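PDB 5WCK: FEZ-1 protein from Fluoribacter gormanii, which probably hydrolyses the beta-lactam ring of antibiotics, as a zinc-dependent metallo-beta-lactamase of subclass B3. Local coordinates for residues A[2-7]-A[44-49]; A[98-103]-A[117-122]. The protein carries 2 engineered substitutions. All coordinates share one frame; numbering follows the deposited sequence.

Contact 1: A[2-7]-A[44-49]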
# COMPACT_ATOMS: atom_id res chain seq x y z
N TYR A 2 -9.17 9.91 -12.38
CA TYR A 2 -7.88 9.26 -12.12
C TYR A 2 -7.34 8.71 -13.43
O TYR A 2 -8.04 8.02 -14.15
CB TYR A 2 -7.97 8.17 -11.04
CG TYR A 2 -6.59 7.84 -10.51
CD1 TYR A 2 -5.99 8.65 -9.57
CD2 TYR A 2 -5.84 6.82 -11.07
CE1 TYR A 2 -4.70 8.41 -9.12
CE2 TYR A 2 -4.54 6.58 -10.65
CZ TYR A 2 -3.96 7.38 -9.67
OH TYR A 2 -2.66 7.20 -9.26
N PRO A 3 -6.06 8.98 -13.80
CA PRO A 3 -5.48 8.41 -15.02
C PRO A 3 -5.45 6.87 -14.99
O PRO A 3 -4.90 6.29 -14.08
CB PRO A 3 -4.06 9.00 -15.10
CG PRO A 3 -3.80 9.70 -13.78
CD PRO A 3 -5.13 9.86 -13.08
N MET A 4 -6.03 6.22 -16.00
CA MET A 4 -6.06 4.77 -16.06
C MET A 4 -4.62 4.27 -16.12
O MET A 4 -3.86 4.61 -17.03
CB MET A 4 -6.84 4.27 -17.29
CG MET A 4 -6.82 2.75 -17.50
SD MET A 4 -7.64 1.74 -16.21
CE MET A 4 -6.38 0.47 -16.08
N PRO A 5 -4.17 3.43 -15.16
CA PRO A 5 -2.85 2.83 -15.27
C PRO A 5 -2.70 1.93 -16.50
O PRO A 5 -3.69 1.35 -17.00
CB PRO A 5 -2.73 1.95 -14.02
CG PRO A 5 -3.81 2.42 -13.08
CD PRO A 5 -4.89 3.04 -13.94
N ASN A 6 -1.44 1.74 -16.91
CA ASN A 6 -1.07 0.82 -17.96
C ASN A 6 -0.58 -0.49 -17.35
O ASN A 6 -0.09 -0.49 -16.22
CB ASN A 6 0.03 1.42 -18.82
CG ASN A 6 -0.42 2.72 -19.43
OD1 ASN A 6 -1.34 2.72 -20.25
ND2 ASN A 6 0.20 3.82 -19.02
N PRO A 7 -0.67 -1.62 -18.07
CA PRO A 7 -0.12 -2.87 -17.57
C PRO A 7 1.39 -2.78 -17.36
O PRO A 7 2.12 -1.98 -17.99
CB PRO A 7 -0.47 -3.93 -18.62
CG PRO A 7 -0.96 -3.17 -19.83
CD PRO A 7 -1.37 -1.79 -19.37
N GLU A 44 -11.41 -1.15 -10.18
CA GLU A 44 -12.17 -2.29 -10.70
C GLU A 44 -11.58 -2.76 -12.04
O GLU A 44 -11.45 -3.97 -12.28
CB GLU A 44 -13.64 -1.93 -10.88
CG GLU A 44 -14.41 -1.88 -9.60
CD GLU A 44 -15.91 -1.70 -9.82
OE1 GLU A 44 -16.61 -1.24 -8.89
OE2 GLU A 44 -16.36 -2.00 -10.94
N ALA A 45 -11.21 -1.80 -12.91
CA ALA A 45 -10.61 -2.10 -14.22
C ALA A 45 -9.27 -2.85 -14.10
O ALA A 45 -8.84 -3.48 -15.05
CB ALA A 45 -10.42 -0.81 -14.99
N ASN A 46 -8.60 -2.76 -12.94
CA ASN A 46 -7.31 -3.39 -12.79
C ASN A 46 -7.43 -4.83 -12.27
O ASN A 46 -6.43 -5.55 -12.29
CB ASN A 46 -6.41 -2.61 -11.82
CG ASN A 46 -6.17 -1.18 -12.26
OD1 ASN A 46 -6.26 -0.27 -11.45
ND2 ASN A 46 -5.92 -0.96 -13.55
N VAL A 47 -8.61 -5.25 -11.81
CA VAL A 47 -8.75 -6.61 -11.24
C VAL A 47 -8.42 -7.67 -12.30
O VAL A 47 -7.65 -8.60 -12.06
CB VAL A 47 -10.12 -6.82 -10.57
CG1 VAL A 47 -10.35 -8.27 -10.17
CG2 VAL A 47 -10.27 -5.94 -9.34
N PRO A 48 -8.92 -7.60 -13.56
CA PRO A 48 -8.47 -8.58 -14.55
C PRO A 48 -6.96 -8.53 -14.84
O PRO A 48 -6.37 -9.56 -15.19
CB PRO A 48 -9.27 -8.24 -15.82
CG PRO A 48 -10.41 -7.41 -15.33
CD PRO A 48 -9.97 -6.71 -14.06
N MET A 49 -6.35 -7.35 -14.67
CA MET A 49 -4.92 -7.18 -14.90
C MET A 49 -4.13 -7.89 -13.79
O MET A 49 -3.10 -8.51 -14.04
CB MET A 49 -4.55 -5.69 -14.96
CG MET A 49 -5.23 -4.98 -16.10
SD MET A 49 -5.14 -3.18 -16.01
CE MET A 49 -3.40 -2.92 -16.18

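Contact 2: A[98-103]-A[117-122]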
# COMPACT_ATOMS: atom_id res chain seq x y z
N VAL A 98 -11.63 0.98 8.52
CA VAL A 98 -12.74 0.03 8.28
C VAL A 98 -14.00 0.79 7.87
O VAL A 98 -14.68 0.38 6.92
CB VAL A 98 -12.97 -0.88 9.48
CG1 VAL A 98 -14.29 -1.65 9.35
CG2 VAL A 98 -11.78 -1.83 9.66
N SER A 99 -14.30 1.92 8.55
CA SER A 99 -15.52 2.66 8.22
C SER A 99 -15.54 3.04 6.74
O SER A 99 -16.57 2.97 6.05
CB SER A 99 -15.69 3.87 9.09
OG SER A 99 -16.80 4.63 8.66
N VAL A 100 -14.40 3.52 6.22
CA VAL A 100 -14.36 3.92 4.82
C VAL A 100 -14.59 2.72 3.89
O VAL A 100 -15.30 2.84 2.89
CB VAL A 100 -13.05 4.65 4.49
CG1 VAL A 100 -12.88 4.85 3.01
CG2 VAL A 100 -12.99 5.98 5.23
N ILE A 101 -14.00 1.57 4.21
CA ILE A 101 -14.19 0.39 3.38
C ILE A 101 -15.68 -0.04 3.40
O ILE A 101 -16.25 -0.31 2.35
CB ILE A 101 -13.22 -0.72 3.81
CG1 ILE A 101 -11.76 -0.30 3.57
CG2 ILE A 101 -13.55 -2.03 3.10
CD1 ILE A 101 -11.46 0.14 2.17
N LEU A 102 -16.29 -0.08 4.58
CA LEU A 102 -17.71 -0.54 4.69
C LEU A 102 -18.65 0.42 3.94
O LEU A 102 -19.64 -0.02 3.34
CB LEU A 102 -18.12 -0.63 6.17
CG LEU A 102 -17.38 -1.64 7.03
CD1 LEU A 102 -17.96 -1.66 8.44
CD2 LEU A 102 -17.37 -3.03 6.44
N SER A 103 -18.32 1.72 3.95
CA SER A 103 -19.18 2.75 3.37
C SER A 103 -18.81 3.03 1.90
O SER A 103 -19.41 3.90 1.25
CB SER A 103 -19.13 4.01 4.19
OG SER A 103 -17.89 4.68 4.05
N THR A 117 -14.97 9.60 -5.84
CA THR A 117 -14.03 8.82 -5.04
C THR A 117 -14.69 7.59 -4.41
O THR A 117 -14.01 6.83 -3.72
CB THR A 117 -13.41 9.69 -3.93
OG1 THR A 117 -14.40 10.05 -2.96
CG2 THR A 117 -12.73 10.92 -4.49
N TYR A 118 -15.99 7.39 -4.63
CA TYR A 118 -16.68 6.29 -4.01
C TYR A 118 -16.33 4.99 -4.73
O TYR A 118 -15.85 4.98 -5.86
CB TYR A 118 -18.20 6.46 -4.06
CG TYR A 118 -18.78 7.66 -3.35
CD1 TYR A 118 -18.06 8.43 -2.45
CD2 TYR A 118 -20.09 8.03 -3.61
CE1 TYR A 118 -18.63 9.52 -1.81
CE2 TYR A 118 -20.68 9.12 -2.98
CZ TYR A 118 -19.94 9.87 -2.08
OH TYR A 118 -20.53 10.94 -1.47
N PHE A 119 -16.52 3.88 -4.03
CA PHE A 119 -16.24 2.55 -4.58
C PHE A 119 -17.18 1.53 -3.95
O PHE A 119 -17.89 1.81 -3.00
CB PHE A 119 -14.75 2.23 -4.40
CG PHE A 119 -14.22 2.37 -2.99
CD1 PHE A 119 -13.80 3.61 -2.51
CD2 PHE A 119 -14.10 1.28 -2.16
CE1 PHE A 119 -13.30 3.74 -1.22
CE2 PHE A 119 -13.61 1.41 -0.87
CZ PHE A 119 -13.21 2.64 -0.41
N THR A 120 -17.19 0.32 -4.49
CA THR A 120 -18.10 -0.75 -4.04
C THR A 120 -17.88 -1.08 -2.57
O THR A 120 -16.74 -1.34 -2.15
CB THR A 120 -17.96 -1.98 -4.93
OG1 THR A 120 -18.16 -1.57 -6.28
CG2 THR A 120 -18.92 -3.08 -4.56
N GLN A 121 -18.97 -1.10 -1.81
CA GLN A 121 -18.96 -1.53 -0.42
C GLN A 121 -18.57 -3.01 -0.31
O GLN A 121 -18.85 -3.83 -1.20
CB GLN A 121 -20.33 -1.28 0.21
CG GLN A 121 -20.71 0.20 0.24
CD GLN A 121 -22.03 0.45 0.94
OE1 GLN A 121 -22.59 -0.43 1.59
NE2 GLN A 121 -22.52 1.67 0.83
N SER A 122 -17.84 -3.34 0.76
CA SER A 122 -17.45 -4.70 1.04
C SER A 122 -17.46 -4.87 2.56
O SER A 122 -17.57 -3.90 3.31
CB SER A 122 -16.12 -5.01 0.41
OG SER A 122 -15.16 -4.19 1.01
O HOH W 1 -15.19 -1.46 0.07
O HOH W 2 -20.27 -2.86 3.71
O HOH W 3 -21.31 3.47 -0.71

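Contact 1: A[2-7]-A[44-49]
M49 carries much of this contact. Its CB points toward the 2-7 segment. CG is anti to the carbonyl carbon (chi1 -62°), and the chain then runs straight as far as the sulphur. M49 SD lies 3.9 Å from M4 CE, so the two methionines meet tip to tip. The same sulphur accepts a weak hydrogen bond from N46 ND2, 3.4 Å away. At chi3 the chain bends (65°), which carries the methyl to P7. M49 CE rests 3.6 Å from P7 CA. M49 CE is also 3.9 Å from P7 CD, and the two side chains cross obliquely. These residues join the N-terminal loop to the start of helix 47-56, which follows strand 35-39 of the seven-stranded sheet in the alpha-beta/beta-alpha fold of metallo-beta-lactamases. M4 reaches across from the loop side with CG anti to the backbone N. Its sulphur approaches A45: M4 SD to A45 CB is 4.0 Å. Its methyl then presses on the amide of N46, with M4 CE 2.9 Å from N46 ND2. That is tight for a carbon and a nitrogen. M4 chi3 (-136°) lies away from the staggered positions, which costs little about a C-S bond. The N46 carboxamide is held at its other end, where OD1 accepts a bond from the backbone N of L43. This leaves ND2 turned to both methionines. P5 CG packs 4.0 Å from N46 OD1, the ring crossing the amide chain at about a right angle. The loop has polar ties of its own: N6 ND2 bonds to D23, and Y2 OH to D24.

Contact 2: A[98-103]-A[117-122]
Apolar packing joins the last part of helix 95-103 to the loop that leads to strand 126-128. The F119 ring leans on the helix through its CE2 and CZ end. I101 CD1 sits at the ring edge, near its plane, 3.9 Å from F119 CE2. The V100 and F119 side chains cross at about a right angle, with V100 CG1 4.1 Å from F119 CZ. Close carbon-oxygen contacts follow: L102 CD2 lies 3.3 Å from S122 O, I101 CG2 3.4 Å from S122 OG, and the Q121 chain lays its CG 3.3 Å from L102 O. Three waters bridge the segments. One water donates to I101 O and to T120 O and accepts from S122 OG. A second donates to both L102 O and S122 O. A third donates to S103 O and accepts from Q121 NE2, 2.7 Å away. Within the helix, S103 OG bonds back to S99 O, which also takes the S103 backbone N. The loop is therefore held by apolar packing round F119 and by that residue's backbone hydrogen bond with G104. The polar links between the segments run through water, which satisfies the carbonyls of I101, L102 and S103 near the helix end.

Contact 1 closes before contact 2 opens along the chain, and their centres lie 19 Å apart. They touch where E44 OE1 of the 44-49 segment lies 3.1 Å from T120 OG1 of the 117-122 segment. Both come near the same zinc ligand. The side chain of N46 is about 7 Å from that of D75, and the side chain of F119 about 8 Å from it. P5 and F119 each have side chains about 10 Å from a bound zinc ion. Contact 2 also nears the other metal site, with V100 about 6 Å from H73, side chain to side chain. Both contacts thus belong to the surroundings of the dinuclear zinc centre.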